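Local coordinates for protein Poly(A) ribonuclease POP2 (Saccharomyces cerevisiae, PDB 1UOC) that acts as a probably catalytic nuclease subunit of the CCR4-NOT deadenylase complex, degrading RNA from the 3' end with a preference for poly(A), through its RNase D domain, at residues A[42-47]-A[248-253]; A[104-109]-A[126-131]; A[157-162]-A[253-258]; A[194-199]-A[277-282]. One frame throughout, in Å; residues are numbered along the deposited sequence.

Contact 1 of 4, residues A[42-47]-A[248-253]; sequences SISTEF and GGQSLL
S42 and S251 make the tight end of this contact. S42 OG donates to S251 O at 2.7 Å, with the donor standing well above the carbonyl plane. A chi1 of 62° puts S42 OG between its own backbone N and carbonyl carbon, from where it reaches S251 O. The same OG lies 3.6 Å from S251 CB. S251 OG turns back along its helix instead and donates to G248 O at 2.8 Å, in the carbonyl plane on a lone pair. G248 O takes a second bond from L252 N. Next along the strand, S44 CB sits 3.8 Å from S251 N. With such small side chains between them, the axes of segments 42-47 and 248-253 come within 6.8 Å. In this DEDD nuclease, helix 247-264 packs here on strand 40-48, an inner strand of the mixed sheet. S44, E46, D166 and Q250 are the predicted ligands of the catalytic divalent metal. The looser, partly exposed side lies at S44, E46 and Q250. S44 OG lies 3.4 Å from Q250 CB. The Q250 chain then bends at chi2 and its amide leads away from the strand, where NE2 donates to F244 O. T45 faces away from the helix, and its OG1 bonds to D166.

Contact 2 of 4, residues A[104-109]-A[126-131]; sequences FEFDPK and INFEKH
F106 and F128 set their rings obliquely, with planes 36° apart and centroids 5.3 Å apart. The nearest atoms are F106 CE2 and F128 CD1, at 3.6 Å. With CG anti to its backbone N (chi1 179°), F106 carries its ring to F128. Nearer the backbone, F106 CB rests 3.7 Å from H131 CB. The H131 ring turns to the start of the loop. H131 ND1 donates to F104 O at 2.8 Å, nearly straight at 167°, and the oxygen lies almost in the ring plane. This bond limits rotation of the imidazole, and W20 meets the same ring edge-to-face. The backbone adds a second tie: F106 N donates to H131 O at 3.3 Å. E105 CA makes a CA-H...O contact with the same oxygen. L118 and L121 of helix 115-123 also touch F128. The contact joins the loop after strand 99-103 to the first turn of helix 128-134, at the periphery of the CAF1-family ribonuclease fold, with N127 at the helix N-cap.

Contact 3 of 4, residues A[157-162]-A[253-258]; sequences TWITYH and LMLLSF
I159 sets its CD1 over the centre of one face of the F258 ring. I159 CD1 lies 3.4 Å from the centroid of the F258 ring and only 2° off the normal, a CH-pi contact. I159 CG2 touches F258 CB at 3.9 Å. An alanine at F258 would probably leave I159 CD1 without its aromatic floor and open a gap between strand and helix. M254 packs beside I159, against the backbone that follows it. M254 SD lies 3.7 Å from T160 C, and a bend at chi3 (-61°) brings M254 CE to 3.9 Å from Y161 CB. L255 adds CD1 at 4.2 Å from I159 CG1. This is helix-on-sheet packing in the nuclease fold: segment 253-258 crosses strand 157-160 at 112°, and no hydrogen bond links the two. Further out, Y161 OH bonds to Y227 O, while L200 and L229 pack on Y161. Within the helix, S257 OG and S257 N both donate to L253 O, from opposite faces of its plane. L255 also rests on S42 of the neighbouring strand 40-48.

Contact 4 of 4, residues A[194-199]-A[277-282]; sequences MPNFYD and KYQGVI
A type II beta turn from Y278 to V281 lays Q279 and G280 against F197 and Y198 of strand 197-199. G280 N donates to F197 O at 2.8 Å, nearly straight at 171°. F197 N donates to Q279 OE1 at 2.9 Å, in the amide carbonyl plane on a lone pair. With CG anti to its backbone N (chi1 -176°) and a bend at chi2, the Q279 chain brings its amide to the strand. Water 1 also donates to OE1 and joins it to M194 O. An alanine at Q279 would probably leave F197 N without this acceptor and cost water 1 one partner. Strand 197-199 is outermost in the mixed sheet. W158 pairs with N196 and Y198 on one edge, and the turn takes up the other through F197. The F197 ring is sandwiched: G280 CA lies over one face, 3.7 Å from the centroid, and M194 CE over the opposite face. I282 CG1 meets the ring edge 3.5 Å from F197 CZ. Q279 CA sits over a face of Y198, 4.2 Å from its centroid. Water 2 joins D199 N to Y278 O. D199 caps helix 200-207 through OD1, which accepts from L202 N, while OD2 accepts from A163 N.

Overall arrangement
Contacts 1 and 3 are core contacts. They use successive turns of helix 247-264 on neighbouring strands, 40-48 and 157-160, and share L253. Contact 1 relies on small serines and a side-chain-to-backbone bond beside the predicted metal site. Contact 3 is apolar, with sulfur, methyl and ring packing. Contact 4 lies at the sheet's last strand, 197-199, which pairs with 157-160, so it touches contact 3. It is partly buried and mixes hydrogen bonds, waters and ring faces. Contact 2 stands apart, its centre about 33 Å from that of contact 4, on the opposite side of the chain's centre. It is partly buried too, but ties a loop to a helix start through a histidine and two phenylalanines.

Contact 1 of 4, residues A[42-47]-A[248-253]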
loop_
_atom_site.group_PDB
_atom_site.type_symbol
_atom_site.label_atom_id
_atom_site.label_comp_id
_atom_site.label_asym_id
_atom_site.label_seq_id
_atom_site.Cartn_x
_atom_site.Cartn_y
_atom_site.Cartn_z
ATOM N N SER A 42 -4.004 -1.819 4.004
ATOM C CA SER A 42 -3.149 -2.048 2.840
ATOM C C SER A 42 -2.834 -0.676 2.252
ATOM O O SER A 42 -3.622 0.265 2.392
ATOM C CB SER A 42 -3.871 -2.882 1.795
ATOM O OG SER A 42 -5.019 -2.184 1.352
ATOM N N ILE A 43 -1.681 -0.562 1.612
ATOM C CA ILE A 43 -1.282 0.696 1.006
ATOM C C ILE A 43 -0.707 0.508 -0.392
ATOM O O ILE A 43 -0.034 -0.479 -0.681
ATOM C CB ILE A 43 -0.240 1.436 1.876
ATOM C CG1 ILE A 43 0.214 2.713 1.163
ATOM C CG2 ILE A 43 0.943 0.511 2.183
ATOM C CD1 ILE A 43 1.281 3.472 1.898
ATOM N N SER A 44 -0.982 1.472 -1.257
ATOM C CA SER A 44 -0.484 1.452 -2.621
ATOM C C SER A 44 -0.130 2.890 -2.988
ATOM O O SER A 44 -0.682 3.846 -2.428
ATOM C CB SER A 44 -1.537 0.909 -3.577
ATOM O OG SER A 44 -0.942 0.663 -4.836
ATOM N N THR A 45 0.796 3.048 -3.921
ATOM C CA THR A 45 1.223 4.384 -4.287
ATOM C C THR A 45 1.459 4.555 -5.771
ATOM O O THR A 45 1.653 3.594 -6.516
ATOM C CB THR A 45 2.524 4.749 -3.586
ATOM O OG1 THR A 45 3.544 3.841 -4.025
ATOM C CG2 THR A 45 2.369 4.664 -2.070
ATOM N N GLU A 46 1.440 5.808 -6.184
ATOM C CA GLU A 46 1.671 6.157 -7.563
ATOM C C GLU A 46 2.529 7.409 -7.505
ATOM O O GLU A 46 2.105 8.453 -7.003
ATOM C CB GLU A 46 0.342 6.418 -8.276
ATOM C CG GLU A 46 0.472 6.585 -9.786
ATOM C CD GLU A 46 1.153 5.402 -10.447
ATOM O OE1 GLU A 46 0.604 4.282 -10.395
ATOM O OE2 GLU A 46 2.246 5.590 -11.019
ATOM N N PHE A 47 3.762 7.276 -7.974
ATOM C CA PHE A 47 4.690 8.392 -7.980
ATOM C C PHE A 47 4.880 8.857 -9.401
ATOM O O PHE A 47 4.776 8.076 -10.349
ATOM C CB PHE A 47 6.058 7.985 -7.438
ATOM C CG PHE A 47 6.025 7.398 -6.062
ATOM C CD1 PHE A 47 6.041 6.018 -5.881
ATOM C CD2 PHE A 47 6.008 8.222 -4.941
ATOM C CE1 PHE A 47 6.048 5.465 -4.599
ATOM C CE2 PHE A 47 6.013 7.677 -3.654
ATOM C CZ PHE A 47 6.035 6.299 -3.482
ATOM N N GLY A 248 -6.344 3.446 -5.756
ATOM C CA GLY A 248 -7.168 3.036 -4.635
ATOM C C GLY A 248 -7.552 1.583 -4.813
ATOM O O GLY A 248 -7.474 0.791 -3.880
ATOM N N GLY A 249 -7.943 1.230 -6.033
ATOM C CA GLY A 249 -8.327 -0.138 -6.335
ATOM C C GLY A 249 -7.220 -1.126 -6.046
ATOM O O GLY A 249 -7.478 -2.255 -5.623
ATOM N N GLN A 250 -5.980 -0.695 -6.273
ATOM C CA GLN A 250 -4.818 -1.538 -6.022
ATOM C C GLN A 250 -4.677 -1.868 -4.537
ATOM O O GLN A 250 -4.380 -3.005 -4.183
ATOM C CB GLN A 250 -3.537 -0.851 -6.515
ATOM C CG GLN A 250 -3.326 -0.897 -8.026
ATOM C CD GLN A 250 -2.992 -2.293 -8.524
ATOM O OE1 GLN A 250 -1.931 -2.842 -8.208
ATOM N NE2 GLN A 250 -3.902 -2.885 -9.298
ATOM N N SER A 251 -4.876 -0.882 -3.668
ATOM C CA SER A 251 -4.749 -1.151 -2.239
ATOM C C SER A 251 -5.865 -2.118 -1.883
ATOM O O SER A 251 -5.675 -3.046 -1.105
ATOM C CB SER A 251 -4.851 0.141 -1.401
ATOM O OG SER A 251 -6.154 0.722 -1.457
ATOM N N LEU A 252 -7.028 -1.912 -2.489
ATOM C CA LEU A 252 -8.169 -2.781 -2.261
ATOM C C LEU A 252 -7.890 -4.232 -2.701
ATOM O O LEU A 252 -8.172 -5.178 -1.964
ATOM C CB LEU A 252 -9.399 -2.230 -2.997
ATOM C CG LEU A 252 -10.619 -3.161 -3.066
ATOM C CD1 LEU A 252 -11.055 -3.599 -1.664
ATOM C CD2 LEU A 252 -11.747 -2.436 -3.794
ATOM N N LEU A 253 -7.332 -4.400 -3.895
ATOM C CA LEU A 253 -7.037 -5.730 -4.430
ATOM C C LEU A 253 -6.037 -6.447 -3.541
ATOM O O LEU A 253 -6.142 -7.651 -3.292
ATOM C CB LEU A 253 -6.471 -5.617 -5.862
ATOM C CG LEU A 253 -6.301 -6.924 -6.654
ATOM C CD1 LEU A 253 -7.627 -7.672 -6.702
ATOM C CD2 LEU A 253 -5.815 -6.626 -8.078
#

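Contact 2 of 4, residues A[104-109]-A[126-131]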
loop_
_atom_site.group_PDB
_atom_site.type_symbol
_atom_site.label_atom_id
_atom_site.label_comp_id
_atom_site.label_asym_id
_atom_site.label_seq_id
_atom_site.Cartn_x
_atom_site.Cartn_y
_atom_site.Cartn_z
ATOM N N PHE A 104 -3.005 13.845 -4.480
ATOM C CA PHE A 104 -2.160 14.936 -4.013
ATOM C C PHE A 104 -1.982 16.088 -4.984
ATOM O O PHE A 104 -2.168 15.938 -6.199
ATOM C CB PHE A 104 -0.791 14.398 -3.600
ATOM C CG PHE A 104 -0.850 13.416 -2.473
ATOM C CD1 PHE A 104 -0.930 12.052 -2.720
ATOM C CD2 PHE A 104 -0.857 13.857 -1.154
ATOM C CE1 PHE A 104 -1.013 11.130 -1.664
ATOM C CE2 PHE A 104 -0.943 12.948 -0.093
ATOM C CZ PHE A 104 -1.021 11.583 -0.351
ATOM N N GLU A 105 -1.609 17.239 -4.440
ATOM C CA GLU A 105 -1.407 18.426 -5.254
ATOM C C GLU A 105 -0.324 18.176 -6.286
ATOM O O GLU A 105 0.652 17.478 -6.021
ATOM C CB GLU A 105 -1.036 19.631 -4.383
ATOM C CG GLU A 105 0.372 19.627 -3.818
ATOM C CD GLU A 105 0.549 20.674 -2.720
ATOM O OE1 GLU A 105 1.701 20.974 -2.343
ATOM O OE2 GLU A 105 -0.476 21.191 -2.228
ATOM N N PHE A 106 -0.513 18.747 -7.467
ATOM C CA PHE A 106 0.430 18.584 -8.552
ATOM C C PHE A 106 0.635 19.919 -9.262
ATOM O O PHE A 106 -0.328 20.619 -9.565
ATOM C CB PHE A 106 -0.102 17.537 -9.526
ATOM C CG PHE A 106 0.787 17.308 -10.695
ATOM C CD1 PHE A 106 2.050 16.745 -10.527
ATOM C CD2 PHE A 106 0.371 17.668 -11.971
ATOM C CE1 PHE A 106 2.889 16.545 -11.612
ATOM C CE2 PHE A 106 1.201 17.475 -13.065
ATOM C CZ PHE A 106 2.466 16.911 -12.885
ATOM N N ASP A 107 1.892 20.254 -9.530
ATOM C CA ASP A 107 2.250 21.514 -10.181
ATOM C C ASP A 107 2.349 21.367 -11.702
ATOM O O ASP A 107 3.283 20.758 -12.216
ATOM C CB ASP A 107 3.583 22.009 -9.615
ATOM C CG ASP A 107 4.019 21.210 -8.390
ATOM O OD1 ASP A 107 4.323 20.001 -8.543
ATOM O OD2 ASP A 107 4.042 21.779 -7.272
ATOM N N PRO A 108 1.378 21.936 -12.435
ATOM C CA PRO A 108 1.299 21.898 -13.900
ATOM C C PRO A 108 2.530 22.432 -14.631
ATOM O O PRO A 108 2.644 22.281 -15.847
ATOM C CB PRO A 108 0.056 22.737 -14.198
ATOM C CG PRO A 108 -0.784 22.539 -12.982
ATOM C CD PRO A 108 0.228 22.670 -11.879
ATOM N N LYS A 109 3.446 23.057 -13.898
ATOM C CA LYS A 109 4.639 23.602 -14.524
ATOM C C LYS A 109 5.919 22.862 -14.129
ATOM O O LYS A 109 6.975 23.104 -14.707
ATOM C CB LYS A 109 4.757 25.093 -14.203
ATOM C CG LYS A 109 5.812 25.864 -15.020
ATOM C CD LYS A 109 5.398 26.110 -16.480
ATOM C CE LYS A 109 5.837 24.984 -17.414
ATOM N NZ LYS A 109 7.322 24.872 -17.530
ATOM N N ILE A 126 -6.164 9.881 -14.676
ATOM C CA ILE A 126 -5.583 10.964 -13.892
ATOM C C ILE A 126 -5.927 12.295 -14.548
ATOM O O ILE A 126 -5.502 12.564 -15.672
ATOM C CB ILE A 126 -4.034 10.860 -13.808
ATOM C CG1 ILE A 126 -3.616 9.540 -13.156
ATOM C CG2 ILE A 126 -3.476 12.024 -13.011
ATOM C CD1 ILE A 126 -4.096 9.373 -11.742
ATOM N N ASN A 127 -6.720 13.111 -13.863
ATOM C CA ASN A 127 -7.063 14.427 -14.382
ATOM C C ASN A 127 -6.134 15.386 -13.653
ATOM O O ASN A 127 -6.300 15.647 -12.460
ATOM C CB ASN A 127 -8.528 14.770 -14.100
ATOM C CG ASN A 127 -8.921 16.140 -14.640
ATOM O OD1 ASN A 127 -10.054 16.345 -15.064
ATOM N ND2 ASN A 127 -7.986 17.086 -14.615
ATOM N N PHE A 128 -5.145 15.895 -14.375
ATOM C CA PHE A 128 -4.162 16.797 -13.793
ATOM C C PHE A 128 -4.757 18.098 -13.280
ATOM O O PHE A 128 -4.245 18.678 -12.323
ATOM C CB PHE A 128 -3.050 17.095 -14.810
ATOM C CG PHE A 128 -2.198 15.903 -15.145
ATOM C CD1 PHE A 128 -1.397 15.310 -14.179
ATOM C CD2 PHE A 128 -2.203 15.369 -16.431
ATOM C CE1 PHE A 128 -0.610 14.198 -14.487
ATOM C CE2 PHE A 128 -1.419 14.260 -16.748
ATOM C CZ PHE A 128 -0.625 13.676 -15.775
ATOM N N GLU A 129 -5.837 18.560 -13.897
ATOM C CA GLU A 129 -6.435 19.814 -13.463
ATOM C C GLU A 129 -7.061 19.706 -12.073
ATOM O O GLU A 129 -7.075 20.667 -11.307
ATOM C CB GLU A 129 -7.477 20.294 -14.469
ATOM C CG GLU A 129 -7.886 21.734 -14.217
ATOM C CD GLU A 129 -8.687 22.338 -15.348
ATOM O OE1 GLU A 129 -8.602 23.572 -15.521
ATOM O OE2 GLU A 129 -9.402 21.590 -16.054
ATOM N N LYS A 130 -7.591 18.533 -11.757
ATOM C CA LYS A 130 -8.189 18.308 -10.453
ATOM C C LYS A 130 -7.088 18.276 -9.396
ATOM O O LYS A 130 -7.285 18.723 -8.269
ATOM C CB LYS A 130 -8.954 16.979 -10.443
ATOM C CG LYS A 130 -10.200 16.955 -11.310
ATOM C CD LYS A 130 -10.910 15.626 -11.135
ATOM C CE LYS A 130 -12.253 15.598 -11.851
ATOM N NZ LYS A 130 -12.837 14.222 -11.831
ATOM N N HIS A 131 -5.924 17.751 -9.770
ATOM C CA HIS A 131 -4.795 17.646 -8.849
ATOM C C HIS A 131 -4.197 19.004 -8.537
ATOM O O HIS A 131 -3.758 19.268 -7.414
ATOM C CB HIS A 131 -3.729 16.719 -9.433
ATOM C CG HIS A 131 -4.036 15.265 -9.249
ATOM N ND1 HIS A 131 -3.676 14.568 -8.114
ATOM C CD2 HIS A 131 -4.713 14.388 -10.027
ATOM C CE1 HIS A 131 -4.120 13.328 -8.202
ATOM N NE2 HIS A 131 -4.755 13.192 -9.354
#

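Contact 3 of 4, residues A[157-162]-A[253-258]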
loop_
_atom_site.group_PDB
_atom_site.type_symbol
_atom_site.label_atom_id
_atom_site.label_comp_id
_atom_site.label_asym_id
_atom_site.label_seq_id
_atom_site.Cartn_x
_atom_site.Cartn_y
_atom_site.Cartn_z
ATOM N N THR A 157 -2.131 -4.164 11.572
ATOM C CA THR A 157 -1.307 -4.927 10.643
ATOM C C THR A 157 -1.269 -4.240 9.280
ATOM O O THR A 157 -2.302 -4.064 8.636
ATOM C CB THR A 157 -1.883 -6.348 10.471
ATOM O OG1 THR A 157 -1.899 -7.010 11.741
ATOM C CG2 THR A 157 -1.061 -7.158 9.490
ATOM N N TRP A 158 -0.083 -3.842 8.836
ATOM C CA TRP A 158 0.035 -3.196 7.528
ATOM C C TRP A 158 0.321 -4.224 6.454
ATOM O O TRP A 158 1.084 -5.160 6.668
ATOM C CB TRP A 158 1.144 -2.141 7.525
ATOM C CG TRP A 158 0.755 -0.833 8.163
ATOM C CD1 TRP A 158 0.811 -0.509 9.488
ATOM C CD2 TRP A 158 0.283 0.336 7.488
ATOM N NE1 TRP A 158 0.410 0.792 9.680
ATOM C CE2 TRP A 158 0.078 1.334 8.467
ATOM C CE3 TRP A 158 0.012 0.637 6.145
ATOM C CZ2 TRP A 158 -0.389 2.617 8.147
ATOM C CZ3 TRP A 158 -0.458 1.922 5.821
ATOM C CH2 TRP A 158 -0.653 2.892 6.820
ATOM N N ILE A 159 -0.300 -4.041 5.296
ATOM C CA ILE A 159 -0.149 -4.944 4.153
ATOM C C ILE A 159 0.422 -4.140 2.995
ATOM O O ILE A 159 -0.097 -3.073 2.663
ATOM C CB ILE A 159 -1.511 -5.536 3.722
ATOM C CG1 ILE A 159 -2.170 -6.240 4.909
ATOM C CG2 ILE A 159 -1.325 -6.504 2.546
ATOM C CD1 ILE A 159 -1.370 -7.419 5.447
ATOM N N THR A 160 1.480 -4.654 2.380
ATOM C CA THR A 160 2.132 -3.967 1.282
ATOM C C THR A 160 2.502 -4.946 0.187
ATOM O O THR A 160 2.443 -6.161 0.380
ATOM C CB THR A 160 3.409 -3.275 1.781
ATOM O OG1 THR A 160 4.006 -2.542 0.707
ATOM C CG2 THR A 160 4.403 -4.322 2.301
ATOM N N TYR A 161 2.882 -4.409 -0.966
ATOM C CA TYR A 161 3.297 -5.221 -2.107
ATOM C C TYR A 161 4.519 -4.477 -2.611
ATOM O O TYR A 161 4.418 -3.311 -2.977
ATOM C CB TYR A 161 2.213 -5.240 -3.189
ATOM C CG TYR A 161 2.127 -6.562 -3.916
ATOM C CD1 TYR A 161 1.426 -7.633 -3.361
ATOM C CD2 TYR A 161 2.813 -6.771 -5.119
ATOM C CE1 TYR A 161 1.412 -8.885 -3.978
ATOM C CE2 TYR A 161 2.810 -8.010 -5.741
ATOM C CZ TYR A 161 2.111 -9.066 -5.164
ATOM O OH TYR A 161 2.128 -10.312 -5.756
ATOM N N HIS A 162 5.671 -5.135 -2.629
ATOM C CA HIS A 162 6.900 -4.461 -3.039
ATOM C C HIS A 162 7.015 -3.250 -2.112
ATOM O O HIS A 162 7.012 -2.101 -2.558
ATOM C CB HIS A 162 6.811 -4.003 -4.496
ATOM C CG HIS A 162 7.041 -5.098 -5.492
ATOM N ND1 HIS A 162 6.702 -4.974 -6.823
ATOM C CD2 HIS A 162 7.606 -6.322 -5.359
ATOM C CE1 HIS A 162 7.049 -6.075 -7.467
ATOM N NE2 HIS A 162 7.601 -6.908 -6.602
ATOM N N LEU A 253 -7.332 -4.400 -3.895
ATOM C CA LEU A 253 -7.037 -5.730 -4.430
ATOM C C LEU A 253 -6.037 -6.447 -3.541
ATOM O O LEU A 253 -6.142 -7.651 -3.292
ATOM C CB LEU A 253 -6.471 -5.617 -5.862
ATOM C CG LEU A 253 -6.301 -6.924 -6.654
ATOM C CD1 LEU A 253 -7.627 -7.672 -6.702
ATOM C CD2 LEU A 253 -5.815 -6.626 -8.078
ATOM N N MET A 254 -5.057 -5.681 -3.085
ATOM C CA MET A 254 -3.988 -6.151 -2.215
ATOM C C MET A 254 -4.562 -6.750 -0.939
ATOM O O MET A 254 -4.268 -7.890 -0.586
ATOM C CB MET A 254 -3.101 -4.956 -1.872
ATOM C CG MET A 254 -1.695 -5.262 -1.429
ATOM S SD MET A 254 -0.812 -3.727 -1.060
ATOM C CE MET A 254 -0.875 -2.942 -2.665
ATOM N N LEU A 255 -5.386 -5.974 -0.239
ATOM C CA LEU A 255 -5.999 -6.422 1.015
ATOM C C LEU A 255 -6.929 -7.641 0.840
ATOM O O LEU A 255 -6.937 -8.558 1.662
ATOM C CB LEU A 255 -6.782 -5.264 1.637
ATOM C CG LEU A 255 -7.371 -5.495 3.021
ATOM C CD1 LEU A 255 -6.223 -5.737 4.012
ATOM C CD2 LEU A 255 -8.216 -4.297 3.441
ATOM N N LEU A 256 -7.726 -7.625 -0.223
ATOM C CA LEU A 256 -8.653 -8.720 -0.524
ATOM C C LEU A 256 -7.843 -9.992 -0.719
ATOM O O LEU A 256 -8.174 -11.056 -0.196
ATOM C CB LEU A 256 -9.414 -8.405 -1.818
ATOM C CG LEU A 256 -10.910 -8.094 -1.847
ATOM C CD1 LEU A 256 -11.409 -7.651 -0.486
ATOM C CD2 LEU A 256 -11.152 -7.032 -2.927
ATOM N N SER A 257 -6.768 -9.862 -1.488
ATOM C CA SER A 257 -5.896 -10.983 -1.773
ATOM C C SER A 257 -5.203 -11.485 -0.514
ATOM O O SER A 257 -5.139 -12.686 -0.281
ATOM C CB SER A 257 -4.860 -10.591 -2.835
ATOM O OG SER A 257 -5.496 -10.328 -4.077
ATOM N N PHE A 258 -4.694 -10.571 0.305
ATOM C CA PHE A 258 -4.024 -10.982 1.532
ATOM C C PHE A 258 -4.948 -11.795 2.431
ATOM O O PHE A 258 -4.600 -12.880 2.884
ATOM C CB PHE A 258 -3.534 -9.769 2.332
ATOM C CG PHE A 258 -2.873 -10.139 3.611
ATOM C CD1 PHE A 258 -1.550 -10.574 3.624
ATOM C CD2 PHE A 258 -3.592 -10.138 4.803
ATOM C CE1 PHE A 258 -0.953 -11.014 4.810
ATOM C CE2 PHE A 258 -3.010 -10.575 5.992
ATOM C CZ PHE A 258 -1.681 -11.016 5.995
#

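Contact 4 of 4, residues A[194-199]-A[277-282]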
loop_
_atom_site.group_PDB
_atom_site.type_symbol
_atom_site.label_atom_id
_atom_site.label_comp_id
_atom_site.label_asym_id
_atom_site.label_seq_id
_atom_site.Cartn_x
_atom_site.Cartn_y
_atom_site.Cartn_z
ATOM N N MET A 194 5.710 0.983 11.815
ATOM C CA MET A 194 4.820 -0.122 11.461
ATOM C C MET A 194 5.344 -1.391 12.109
ATOM O O MET A 194 5.995 -2.215 11.458
ATOM C CB MET A 194 4.763 -0.316 9.937
ATOM C CG MET A 194 4.354 0.907 9.157
ATOM S SD MET A 194 4.127 0.549 7.406
ATOM C CE MET A 194 5.689 -0.174 7.050
ATOM N N PRO A 195 5.080 -1.555 13.413
ATOM C CA PRO A 195 5.516 -2.718 14.199
ATOM C C PRO A 195 4.912 -4.054 13.775
ATOM O O PRO A 195 5.313 -5.113 14.263
ATOM C CB PRO A 195 5.127 -2.330 15.632
ATOM C CG PRO A 195 3.914 -1.435 15.424
ATOM C CD PRO A 195 4.335 -0.593 14.246
ATOM N N ASN A 196 3.953 -4.011 12.861
ATOM C CA ASN A 196 3.299 -5.240 12.414
ATOM C C ASN A 196 2.944 -5.097 10.939
ATOM O O ASN A 196 1.962 -4.449 10.593
ATOM C CB ASN A 196 2.036 -5.463 13.262
ATOM C CG ASN A 196 1.401 -6.819 13.042
ATOM O OD1 ASN A 196 1.842 -7.607 12.205
ATOM N ND2 ASN A 196 0.345 -7.096 13.796
ATOM N N PHE A 197 3.742 -5.684 10.056
ATOM C CA PHE A 197 3.434 -5.544 8.645
ATOM C C PHE A 197 3.877 -6.712 7.780
ATOM O O PHE A 197 4.746 -7.499 8.154
ATOM C CB PHE A 197 4.015 -4.219 8.117
ATOM C CG PHE A 197 5.462 -4.292 7.697
ATOM C CD1 PHE A 197 5.815 -4.831 6.466
ATOM C CD2 PHE A 197 6.466 -3.795 8.520
ATOM C CE1 PHE A 197 7.141 -4.877 6.055
ATOM C CE2 PHE A 197 7.803 -3.834 8.121
ATOM C CZ PHE A 197 8.141 -4.378 6.884
ATOM N N TYR A 198 3.253 -6.833 6.619
ATOM C CA TYR A 198 3.588 -7.900 5.686
ATOM C C TYR A 198 3.735 -7.415 4.254
ATOM O O TYR A 198 3.034 -6.508 3.812
ATOM C CB TYR A 198 2.520 -8.991 5.690
ATOM C CG TYR A 198 2.435 -9.778 6.970
ATOM C CD1 TYR A 198 1.758 -9.273 8.078
ATOM C CD2 TYR A 198 3.052 -11.026 7.081
ATOM C CE1 TYR A 198 1.698 -9.999 9.277
ATOM C CE2 TYR A 198 2.999 -11.755 8.267
ATOM C CZ TYR A 198 2.322 -11.239 9.361
ATOM O OH TYR A 198 2.279 -11.961 10.532
ATOM N N ASP A 199 4.673 -8.017 3.540
ATOM C CA ASP A 199 4.859 -7.705 2.135
ATOM C C ASP A 199 4.198 -8.909 1.461
ATOM O O ASP A 199 4.769 -10.005 1.426
ATOM C CB ASP A 199 6.334 -7.666 1.752
ATOM C CG ASP A 199 6.534 -7.229 0.321
ATOM O OD1 ASP A 199 5.688 -7.594 -0.526
ATOM O OD2 ASP A 199 7.529 -6.528 0.037
ATOM N N LYS A 277 6.324 -15.635 10.377
ATOM C CA LYS A 277 7.770 -15.766 10.241
ATOM C C LYS A 277 8.315 -14.656 9.344
ATOM O O LYS A 277 9.471 -14.260 9.463
ATOM C CB LYS A 277 8.110 -17.132 9.643
ATOM C CG LYS A 277 9.596 -17.422 9.479
ATOM C CD LYS A 277 9.780 -18.719 8.688
ATOM C CE LYS A 277 11.246 -19.031 8.410
ATOM N NZ LYS A 277 11.396 -20.123 7.397
ATOM N N TYR A 278 7.479 -14.151 8.447
ATOM C CA TYR A 278 7.909 -13.086 7.553
ATOM C C TYR A 278 7.374 -11.701 7.905
ATOM O O TYR A 278 7.472 -10.768 7.114
ATOM C CB TYR A 278 7.555 -13.431 6.111
ATOM C CG TYR A 278 8.505 -14.427 5.507
ATOM C CD1 TYR A 278 8.411 -15.784 5.806
ATOM C CD2 TYR A 278 9.533 -14.003 4.676
ATOM C CE1 TYR A 278 9.330 -16.696 5.286
ATOM C CE2 TYR A 278 10.452 -14.899 4.149
ATOM C CZ TYR A 278 10.350 -16.242 4.457
ATOM O OH TYR A 278 11.277 -17.119 3.940
ATOM N N GLN A 279 6.809 -11.568 9.092
ATOM C CA GLN A 279 6.322 -10.269 9.537
ATOM C C GLN A 279 7.529 -9.341 9.530
ATOM O O GLN A 279 8.642 -9.765 9.837
ATOM C CB GLN A 279 5.753 -10.374 10.965
ATOM C CG GLN A 279 5.120 -9.105 11.504
ATOM C CD GLN A 279 6.142 -8.043 11.851
ATOM O OE1 GLN A 279 6.050 -6.897 11.393
ATOM N NE2 GLN A 279 7.125 -8.411 12.669
ATOM N N GLY A 280 7.310 -8.086 9.161
ATOM C CA GLY A 280 8.376 -7.097 9.151
ATOM C C GLY A 280 9.515 -7.285 8.164
ATOM O O GLY A 280 10.448 -6.486 8.136
ATOM N N VAL A 281 9.439 -8.320 7.339
ATOM C CA VAL A 281 10.506 -8.584 6.381
ATOM C C VAL A 281 10.321 -7.784 5.107
ATOM O O VAL A 281 9.309 -7.916 4.418
ATOM C CB VAL A 281 10.588 -10.092 6.033
ATOM C CG1 VAL A 281 11.652 -10.330 4.984
ATOM C CG2 VAL A 281 10.911 -10.893 7.293
ATOM N N ILE A 282 11.310 -6.951 4.811
ATOM C CA ILE A 282 11.313 -6.104 3.626
ATOM C C ILE A 282 12.238 -6.696 2.568
ATOM O O ILE A 282 11.819 -7.043 1.460
ATOM C CB ILE A 282 11.882 -4.711 3.938
ATOM C CG1 ILE A 282 11.111 -4.053 5.074
ATOM C CG2 ILE A 282 11.841 -3.844 2.695
ATOM C CD1 ILE A 282 11.724 -2.738 5.523
HETATM O O HOH W 1 7.685 -4.418 11.745
HETATM O O HOH W 2 7.102 -9.136 4.788
#